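Local coordinates for protein TAF6 (Antonospora locustae, PDB 4ATG) that probably acts as a subunit of the general transcription factor TFIID, its HEAT-repeat C-terminal domain taking part in formation of the Taf6-Taf9 complex, at residues V102-R107 with K182-N187; T94-K99 with K108-I113; D14-M19 with P43-H48. One frame throughout, in Å; residues are numbered along the deposited sequence. Where two conformers were deposited one is given.

Interaction 1 of 3, residues V102-R107 with K182-N187; sequences VDDDVR and KKKVTN
Lys184 NZ is gripped by several groups at once. The carboxylate of Asp104 faces it with both oxygens, and OD2, at 2.8 Å from NZ, forms the stronger bond through its syn lone pair. OD1 takes a weak second bond from the same NZ at 2.9 Å, so the ammonium straddles the carboxylate in a forked salt bridge. Beyond this pair, Asp148 makes another salt bridge with NZ, and the ring of Tyr151 adds a cation-pi contact. The two side chains approach from opposite directions, the nearest alpha carbons, those of Asp104 and Lys184, being 11.2 Å apart. The long lysine spans most of that distance: CG stands anti to the backbone N (chi1 -165°) and the chain is extended but for a bend at chi3, -146°, which turns CE and NZ onto the carboxylate. An alanine in place of Asp104 would remove both oxygens and would probably leave the ammonium to Asp148 and Tyr151, freer to swing, with nothing tying it to 102-107. Asp103 caps the helix that carries Asp104: its OD1 accepts from Asp105 N at 3.1 Å, the donor lying above the carboxylate plane. Asp104 itself sits in the first helical turn, where a negative charge probably suits the helix dipole. Helices 104-121 and 183-194 are thus joined near their N-terminal ends, at the surface, by one carboxylate and one long lysine, while helix 147-160 contributes Asp148 and Tyr151 to the bridge and Glu147 as acceptor for Lys184 N.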
loop_
_atom_site.group_PDB
_atom_site.type_symbol
_atom_site.label_atom_id
_atom_site.label_comp_id
_atom_site.label_asym_id
_atom_site.label_seq_id
_atom_site.Cartn_x
_atom_site.Cartn_y
_atom_site.Cartn_z
ATOM N N VAL A 102 -0.230 14.132 -2.942
ATOM C CA VAL A 102 -0.139 15.343 -2.127
ATOM C C VAL A 102 -0.652 15.175 -0.697
ATOM O O VAL A 102 -0.318 15.991 0.160
ATOM C CB VAL A 102 -0.689 16.626 -2.825
ATOM C CG1 VAL A 102 0.162 17.009 -4.034
ATOM C CG2 VAL A 102 -2.155 16.479 -3.220
ATOM N N ASP A 103 -1.424 14.101 -0.430
ATOM C CA ASP A 103 -2.015 13.864 0.877
ATOM C C ASP A 103 -1.192 12.883 1.726
ATOM O O ASP A 103 -1.051 11.727 1.345
ATOM C CB ASP A 103 -3.459 13.346 0.687
ATOM C CG ASP A 103 -4.380 13.521 1.881
ATOM O OD1 ASP A 103 -3.873 13.639 3.012
ATOM O OD2 ASP A 103 -5.611 13.505 1.686
ATOM N N ASP A 104 -0.702 13.332 2.904
ATOM C CA ASP A 104 0.065 12.480 3.833
ATOM C C ASP A 104 -0.775 11.329 4.375
ATOM O O ASP A 104 -0.226 10.278 4.687
ATOM C CB ASP A 104 0.612 13.299 5.016
ATOM C CG ASP A 104 1.824 14.148 4.693
ATOM O OD1 ASP A 104 2.441 13.932 3.619
ATOM O OD2 ASP A 104 2.187 14.988 5.528
ATOM N N ASP A 105 -2.091 11.547 4.533
ATOM C CA ASP A 105 -3.019 10.526 5.034
ATOM C C ASP A 105 -3.092 9.315 4.094
ATOM O O ASP A 105 -3.292 8.192 4.561
ATOM C CB ASP A 105 -4.421 11.123 5.229
ATOM C CG ASP A 105 -4.544 12.028 6.438
ATOM O OD1 ASP A 105 -3.640 11.988 7.309
ATOM O OD2 ASP A 105 -5.560 12.749 6.536
ATOM N N VAL A 106 -2.932 9.540 2.788
ATOM C CA VAL A 106 -2.931 8.443 1.802
ATOM C C VAL A 106 -1.693 7.580 2.034
ATOM O O VAL A 106 -1.784 6.361 2.083
ATOM C CB VAL A 106 -2.990 8.965 0.338
ATOM C CG1 VAL A 106 -2.724 7.837 -0.671
ATOM C CG2 VAL A 106 -4.326 9.641 0.058
ATOM N N ARG A 107 -0.543 8.226 2.178
ATOM C CA ARG A 107 0.730 7.542 2.378
ATOM C C ARG A 107 0.693 6.697 3.642
ATOM O O ARG A 107 1.108 5.542 3.617
ATOM C CB ARG A 107 1.869 8.550 2.475
ATOM C CG ARG A 107 2.036 9.396 1.220
ATOM C CD ARG A 107 3.186 10.377 1.383
ATOM N NE ARG A 107 3.288 11.278 0.234
ATOM C CZ ARG A 107 3.880 10.978 -0.917
ATOM N NH1 ARG A 107 4.456 9.798 -1.089
ATOM N NH2 ARG A 107 3.895 11.854 -1.906
ATOM N N LYS A 182 15.825 16.670 5.143
ATOM C CA LYS A 182 14.559 17.372 4.888
ATOM C C LYS A 182 13.807 17.430 6.217
ATOM O O LYS A 182 13.676 16.406 6.893
ATOM C CB LYS A 182 13.741 16.716 3.761
ATOM C CG LYS A 182 14.336 16.915 2.354
ATOM C CD LYS A 182 14.210 18.361 1.846
ATOM C CE LYS A 182 14.963 18.574 0.559
ATOM N NZ LYS A 182 15.106 20.019 0.235
ATOM N N LYS A 183 13.438 18.653 6.646
ATOM C CA LYS A 183 12.817 18.954 7.944
ATOM C C LYS A 183 11.647 18.063 8.354
ATOM O O LYS A 183 11.610 17.598 9.495
ATOM C CB LYS A 183 12.453 20.448 8.060
ATOM C CG LYS A 183 13.650 21.411 7.967
ATOM C CD LYS A 183 14.468 21.495 9.261
ATOM C CE LYS A 183 15.726 22.307 9.074
ATOM N NZ LYS A 183 16.599 22.257 10.277
ATOM N N LYS A 184 10.710 17.799 7.431
ATOM C CA LYS A 184 9.550 16.953 7.719
ATOM C C LYS A 184 9.994 15.511 8.013
ATOM O O LYS A 184 9.361 14.822 8.821
ATOM C CB LYS A 184 8.570 16.988 6.541
ATOM C CG LYS A 184 7.182 16.457 6.844
ATOM C CD LYS A 184 6.524 15.995 5.558
ATOM C CE LYS A 184 5.049 16.234 5.595
ATOM N NZ LYS A 184 4.434 15.990 4.272
ATOM N N VAL A 185 11.082 15.066 7.348
ATOM C CA VAL A 185 11.634 13.717 7.522
ATOM C C VAL A 185 12.418 13.665 8.844
ATOM O O VAL A 185 12.201 12.755 9.634
ATOM C CB VAL A 185 12.474 13.249 6.297
ATOM C CG1 VAL A 185 13.013 11.829 6.492
ATOM C CG2 VAL A 185 11.656 13.333 5.008
ATOM N N THR A 186 13.306 14.639 9.089
ATOM C CA THR A 186 14.084 14.687 10.343
ATOM C C THR A 186 13.176 14.817 11.557
ATOM O O THR A 186 13.492 14.243 12.596
ATOM C CB THR A 186 15.195 15.741 10.313
ATOM O OG1 THR A 186 14.603 17.039 10.315
ATOM C CG2 THR A 186 16.116 15.577 9.130
ATOM N N ASN A 187 12.038 15.548 11.431
ATOM C CA ASN A 187 11.060 15.669 12.530
ATOM C C ASN A 187 10.480 14.305 12.875
ATOM O O ASN A 187 10.373 13.962 14.050
ATOM C CB ASN A 187 9.929 16.650 12.194
ATOM C CG ASN A 187 10.292 18.109 12.379
ATOM O OD1 ASN A 187 11.273 18.465 13.044
ATOM N ND2 ASN A 187 9.488 18.993 11.807
#

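Interaction 2 of 3, residues T94-K99 with K108-I113; sequences TCVIGK and KMSADI
This is a buried, mostly apolar helix-to-helix contact near the centre of the chain, where the C-terminal end of helix 85-97 lies against the second turn of helix 104-121. No hydrogen bond joins the two segments, and four short side chains carry the contact. Because they are small, the backbones come close: the alpha carbons of Val96 and Ala111 are 5.9 Å apart. Val96 supplies the most surface. Its CG1 is anti to the backbone N (chi1 175°), which leaves CG2 as the branch turned to the partner helix; this methyl rests 3.6 Å from Ala111 N and meets the Ala111 methyl, CG2 to CB, at 4.1 Å. Val96 CG2 also touches Ser110 OG, at 3.6 Å. Beside it, Cys95 uses its CB rather than its sulfur, and Cys95 CB lies 3.6 Å from Ser110 CB. Ser110 thus fits against two consecutive residues of 94-99. In the conformer described here its hydroxyl stands anti to the backbone N (chi1 -178°), reaching into helix 85-97, where OG is hydrogen-bonded to Leu92 O, a carbonyl one turn before Val96. That bond gives the buried hydroxyl a polar partner amid hydrocarbon, though Ser110 has a second conformer. The surroundings close the site further: Cys95 touches Ile53 of helix 42-55, and Ala111 touches Cys156 of helix 147-160. The chain leaves helix 85-97 at Gly98, whose N still bonds to Thr94 O at 2.7 Å, and turns back through a short connection. Two successive helices running in roughly opposite directions and packed side by side, here through small residues, form a helical hairpin, the building element of HEAT-repeat solenoids.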
loop_
_atom_site.group_PDB
_atom_site.type_symbol
_atom_site.label_atom_id
_atom_site.label_comp_id
_atom_site.label_asym_id
_atom_site.label_seq_id
_atom_site.Cartn_x
_atom_site.Cartn_y
_atom_site.Cartn_z
ATOM N N THR A 94 3.483 2.114 -4.011
ATOM C CA THR A 94 3.376 3.304 -4.887
ATOM C C THR A 94 2.595 4.409 -4.130
ATOM O O THR A 94 2.936 5.580 -4.238
ATOM C CB THR A 94 2.691 2.925 -6.189
ATOM O OG1 THR A 94 3.537 2.008 -6.890
ATOM C CG2 THR A 94 2.387 4.128 -7.077
ATOM N N CYS A 95 1.564 4.028 -3.359
ATOM C CA CYS A 95 0.792 5.007 -2.567
ATOM C C CYS A 95 1.587 5.556 -1.403
ATOM O O CYS A 95 1.316 6.672 -0.962
ATOM C CB CYS A 95 -0.528 4.416 -2.097
ATOM S SG CYS A 95 -1.656 4.011 -3.442
ATOM N N VAL A 96 2.558 4.780 -0.897
ATOM C CA VAL A 96 3.402 5.227 0.239
ATOM C C VAL A 96 4.456 6.229 -0.268
ATOM O O VAL A 96 4.626 7.306 0.307
ATOM C CB VAL A 96 4.111 4.025 0.948
ATOM C CG1 VAL A 96 5.068 4.501 2.044
ATOM C CG2 VAL A 96 3.101 3.028 1.527
ATOM N N ILE A 97 5.166 5.843 -1.336
ATOM C CA ILE A 97 6.315 6.570 -1.875
ATOM C C ILE A 97 6.093 7.443 -3.130
ATOM O O ILE A 97 6.985 8.200 -3.487
ATOM C CB ILE A 97 7.521 5.592 -2.033
ATOM C CG1 ILE A 97 7.281 4.556 -3.145
ATOM C CG2 ILE A 97 7.898 4.911 -0.713
ATOM C CD1 ILE A 97 8.119 4.676 -4.264
ATOM N N GLY A 98 4.950 7.300 -3.798
ATOM C CA GLY A 98 4.618 8.032 -5.019
ATOM C C GLY A 98 4.909 9.520 -4.956
ATOM O O GLY A 98 4.548 10.179 -3.976
ATOM N N LYS A 99 5.612 10.046 -5.981
ATOM C CA LYS A 99 6.011 11.461 -6.003
ATOM C C LYS A 99 4.857 12.423 -6.237
ATOM O O LYS A 99 4.951 13.575 -5.840
ATOM C CB LYS A 99 7.167 11.719 -7.009
ATOM C CG LYS A 99 6.822 11.497 -8.482
ATOM C CD LYS A 99 8.040 11.701 -9.374
ATOM C CE LYS A 99 7.739 11.448 -10.827
ATOM N NZ LYS A 99 8.912 11.761 -11.686
ATOM N N LYS A 108 0.196 7.270 4.731
ATOM C CA LYS A 108 0.109 6.572 6.010
ATOM C C LYS A 108 -0.888 5.427 5.953
ATOM O O LYS A 108 -0.608 4.359 6.515
ATOM C CB LYS A 108 -0.279 7.539 7.125
ATOM C CG LYS A 108 0.821 8.541 7.445
ATOM C CD LYS A 108 0.308 9.529 8.475
ATOM C CE LYS A 108 1.410 10.409 8.957
ATOM N NZ LYS A 108 0.870 11.610 9.648
ATOM N N MET A 109 -2.061 5.647 5.305
ATOM C CA MET A 109 -3.106 4.619 5.204
ATOM C C MET A 109 -2.564 3.408 4.448
ATOM O O MET A 109 -2.753 2.279 4.886
ATOM C CB MET A 109 -4.340 5.164 4.478
ATOM C CG MET A 109 -5.448 4.155 4.376
ATOM S SD MET A 109 -6.745 4.740 3.274
ATOM C CE MET A 109 -7.898 3.426 3.414
ATOM N N SER A 110 -1.892 3.658 3.309
ATOM C CA SER A 110 -1.302 2.567 2.521
ATOM C C SER A 110 -0.208 1.876 3.326
ATOM O O SER A 110 -0.126 0.657 3.299
ATOM C CB SER A 110 -0.723 3.077 1.211
ATOM O OG SER A 110 -0.206 1.969 0.486
ATOM N N ALA A 111 0.629 2.663 4.073
ATOM C CA ALA A 111 1.720 2.115 4.899
ATOM C C ALA A 111 1.163 1.154 5.962
ATOM O O ALA A 111 1.788 0.128 6.245
ATOM C CB ALA A 111 2.498 3.248 5.577
ATOM N N ASP A 112 -0.032 1.466 6.519
ATOM C CA ASP A 112 -0.712 0.625 7.499
ATOM C C ASP A 112 -1.061 -0.743 6.905
ATOM O O ASP A 112 -0.969 -1.765 7.600
ATOM C CB ASP A 112 -1.974 1.308 7.994
ATOM C CG ASP A 112 -1.705 2.566 8.807
ATOM O OD1 ASP A 112 -0.578 2.696 9.353
ATOM O OD2 ASP A 112 -2.622 3.410 8.910
ATOM N N ILE A 113 -1.450 -0.764 5.619
ATOM C CA ILE A 113 -1.789 -2.036 4.951
ATOM C C ILE A 113 -0.532 -2.796 4.638
ATOM O O ILE A 113 -0.503 -4.022 4.808
ATOM C CB ILE A 113 -2.743 -1.848 3.727
ATOM C CG1 ILE A 113 -3.982 -0.969 4.140
ATOM C CG2 ILE A 113 -3.216 -3.245 3.188
ATOM C CD1 ILE A 113 -4.794 -1.462 5.356
#

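Interaction 3 of 3, residues D14-M19 with P43-H48; sequences DKILSM and PYFIQH
One face of the His48 imidazole, in the one of its two deposited conformers described here, is covered by a methyl of Leu17, while a water sits at the ring's edge, in its plane. The methyl, Leu17 CD1, is 3.4 Å from the ring centroid and 13° off the normal, a close CH-pi contact almost over the centre. The other branch, Leu17 CD2, reaches the edge of the Phe45 ring near its plane, 3.9 Å from CD1 of Phe45. This second methyl is shared, for Leu17 CD2 also lies against the imidazole, 3.4 Å from His48 CD2. His48 meets Leu17 from the opposite direction, its CG anti to the backbone N (chi1 173°), which carries the ring across toward 14-19. Ile16 fills in beside Leu17: its side chain crosses that of Phe45, and its CG2 comes obliquely to Phe45 CE1 at 3.7 Å. The segments run in nearly the same direction, at -30° with axes 11.5 Å apart, consistent with equivalent helices stacking in a HEAT-type solenoid; helix 25-34 lies between them along the chain. That helix also packs on the apolar part, with Cys31 touching Ile16 and Leu32 touching Phe45, while the ring of Phe13 meets the Phe45 ring. At the more polar side, the water in the imidazole plane lies 2.7 Å from His48 NE2. The same water gives a weak bond to Leu17 O.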
loop_
_atom_site.group_PDB
_atom_site.type_symbol
_atom_site.label_atom_id
_atom_site.label_comp_id
_atom_site.label_asym_id
_atom_site.label_seq_id
_atom_site.Cartn_x
_atom_site.Cartn_y
_atom_site.Cartn_z
ATOM N N ASP A 14 -17.833 -5.328 -13.298
ATOM C CA ASP A 14 -18.066 -3.973 -13.811
ATOM C C ASP A 14 -18.863 -3.139 -12.819
ATOM O O ASP A 14 -18.560 -1.952 -12.655
ATOM C CB ASP A 14 -18.755 -3.990 -15.180
ATOM C CG ASP A 14 -17.895 -4.554 -16.313
ATOM O OD1 ASP A 14 -16.630 -4.609 -16.154
ATOM O OD2 ASP A 14 -18.464 -4.911 -17.352
ATOM N N LYS A 15 -19.856 -3.750 -12.129
ATOM C CA LYS A 15 -20.702 -3.018 -11.155
ATOM C C LYS A 15 -19.860 -2.494 -9.980
ATOM O O LYS A 15 -19.949 -1.321 -9.641
ATOM C CB LYS A 15 -21.843 -3.907 -10.617
ATOM C CG LYS A 15 -22.771 -3.162 -9.665
ATOM C CD LYS A 15 -23.517 -2.081 -10.456
ATOM C CE LYS A 15 -24.297 -1.151 -9.605
ATOM N NZ LYS A 15 -24.949 -0.090 -10.455
ATOM N N ILE A 16 -19.029 -3.349 -9.385
ATOM C CA ILE A 16 -18.168 -2.951 -8.264
ATOM C C ILE A 16 -17.256 -1.803 -8.675
ATOM O O ILE A 16 -17.109 -0.828 -7.932
ATOM C CB ILE A 16 -17.352 -4.166 -7.726
ATOM C CG1 ILE A 16 -18.296 -5.232 -7.075
ATOM C CG2 ILE A 16 -16.232 -3.701 -6.748
ATOM C CD1 ILE A 16 -19.156 -4.787 -5.841
ATOM N N LEU A 17 -16.604 -1.945 -9.822
ATOM C CA LEU A 17 -15.682 -0.903 -10.299
ATOM C C LEU A 17 -16.400 0.434 -10.495
ATOM O O LEU A 17 -15.876 1.476 -10.092
ATOM C CB LEU A 17 -14.955 -1.354 -11.566
ATOM C CG LEU A 17 -14.043 -2.616 -11.412
ATOM C CD1 LEU A 17 -13.234 -2.794 -12.623
ATOM C CD2 LEU A 17 -13.193 -2.608 -10.135
ATOM N N SER A 18 -17.631 0.390 -11.002
ATOM C CA SER A 18 -18.442 1.588 -11.233
ATOM C C SER A 18 -18.824 2.286 -9.921
ATOM O O SER A 18 -19.189 3.467 -9.952
ATOM C CB SER A 18 -19.716 1.236 -11.994
ATOM O OG SER A 18 -20.687 0.689 -11.111
ATOM N N MET A 19 -18.797 1.553 -8.795
ATOM C CA MET A 19 -19.142 2.075 -7.458
ATOM C C MET A 19 -17.966 2.796 -6.768
ATOM O O MET A 19 -18.194 3.544 -5.843
ATOM C CB MET A 19 -19.682 0.938 -6.560
ATOM C CG MET A 19 -21.063 0.388 -7.049
ATOM S SD MET A 19 -21.417 -1.290 -6.452
ATOM C CE MET A 19 -21.957 -0.924 -4.806
ATOM N N PRO A 43 -7.736 -11.521 -9.448
ATOM C CA PRO A 43 -6.644 -10.930 -10.250
ATOM C C PRO A 43 -7.072 -9.698 -11.055
ATOM O O PRO A 43 -6.282 -8.777 -11.247
ATOM C CB PRO A 43 -6.233 -12.083 -11.194
ATOM C CG PRO A 43 -7.369 -13.024 -11.184
ATOM C CD PRO A 43 -7.921 -12.947 -9.795
ATOM N N TYR A 44 -8.326 -9.692 -11.535
ATOM C CA TYR A 44 -8.862 -8.586 -12.331
ATOM C C TYR A 44 -9.111 -7.352 -11.461
ATOM O O TYR A 44 -8.832 -6.236 -11.896
ATOM C CB TYR A 44 -10.110 -9.031 -13.095
ATOM C CG TYR A 44 -9.791 -10.122 -14.098
ATOM C CD1 TYR A 44 -8.837 -9.925 -15.094
ATOM C CD2 TYR A 44 -10.362 -11.387 -13.987
ATOM C CE1 TYR A 44 -8.460 -10.956 -15.948
ATOM C CE2 TYR A 44 -10.057 -12.400 -14.897
ATOM C CZ TYR A 44 -9.128 -12.170 -15.896
ATOM O OH TYR A 44 -8.817 -13.170 -16.785
ATOM N N PHE A 45 -9.600 -7.553 -10.226
ATOM C CA PHE A 45 -9.798 -6.421 -9.308
ATOM C C PHE A 45 -8.437 -5.782 -9.025
ATOM O O PHE A 45 -8.305 -4.568 -9.105
ATOM C CB PHE A 45 -10.433 -6.888 -7.990
ATOM C CG PHE A 45 -11.936 -7.084 -8.033
ATOM C CD1 PHE A 45 -12.777 -6.065 -8.477
ATOM C CD2 PHE A 45 -12.513 -8.226 -7.503
ATOM C CE1 PHE A 45 -14.173 -6.224 -8.471
ATOM C CE2 PHE A 45 -13.914 -8.376 -7.471
ATOM C CZ PHE A 45 -14.728 -7.394 -7.994
ATOM N N ILE A 46 -7.426 -6.601 -8.725
ATOM C CA ILE A 46 -6.081 -6.096 -8.441
ATOM C C ILE A 46 -5.496 -5.380 -9.646
ATOM O O ILE A 46 -4.943 -4.299 -9.489
ATOM C CB ILE A 46 -5.148 -7.200 -7.891
ATOM C CG1 ILE A 46 -5.665 -7.700 -6.531
ATOM C CG2 ILE A 46 -3.690 -6.685 -7.778
ATOM C CD1 ILE A 46 -5.185 -9.024 -6.204
ATOM N N GLN A 47 -5.637 -5.953 -10.847
ATOM C CA GLN A 47 -5.137 -5.293 -12.069
ATOM C C GLN A 47 -5.838 -3.936 -12.277
ATOM O O GLN A 47 -5.161 -2.935 -12.541
ATOM C CB GLN A 47 -5.336 -6.215 -13.301
ATOM C CG GLN A 47 -4.678 -5.715 -14.578
ATOM C CD GLN A 47 -5.394 -6.184 -15.828
ATOM O OE1 GLN A 47 -6.186 -7.143 -15.829
ATOM N NE2 GLN A 47 -5.129 -5.508 -16.932
ATOM N N HIS A 48 -7.191 -3.873 -12.149
ATOM C CA HIS A 48 -7.904 -2.588 -12.337
ATOM C C HIS A 48 -7.535 -1.577 -11.279
ATOM O O HIS A 48 -7.304 -0.401 -11.595
ATOM C CB HIS A 48 -9.435 -2.763 -12.333
ATOM C CG HIS A 48 -10.181 -1.455 -12.352
ATOM N ND1 HIS A 48 -10.443 -0.792 -13.538
ATOM C CD2 HIS A 48 -10.674 -0.720 -11.326
ATOM C CE1 HIS A 48 -11.107 0.305 -13.201
ATOM N NE2 HIS A 48 -11.269 0.392 -11.881
HETATM O O HOH W 1 -13.132 2.388 -11.762
#

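How the interactions relate
From the N terminus, interaction 3 comes first: 14-19 meets 43-48, closing a loop that contains helix 25-34 and finishing before the others begin. Interaction 2 closes a much tighter turn between successive helices, 85-97 and 104-121. Residues 102-107 fall inside that turn, yet their partner, 182-187, lies far beyond it, so interactions 1 and 2 cross. They share helix 104-121 and touch through Arg107, whose NH1 and NH2 probably bond to Val96 O and Gly98 O. Interaction 1 thus links the middle of the chain to its last helix. Interaction 3 stands apart, its centre about 30 Å from that of interaction 1, on the opposite side of the chain's centre.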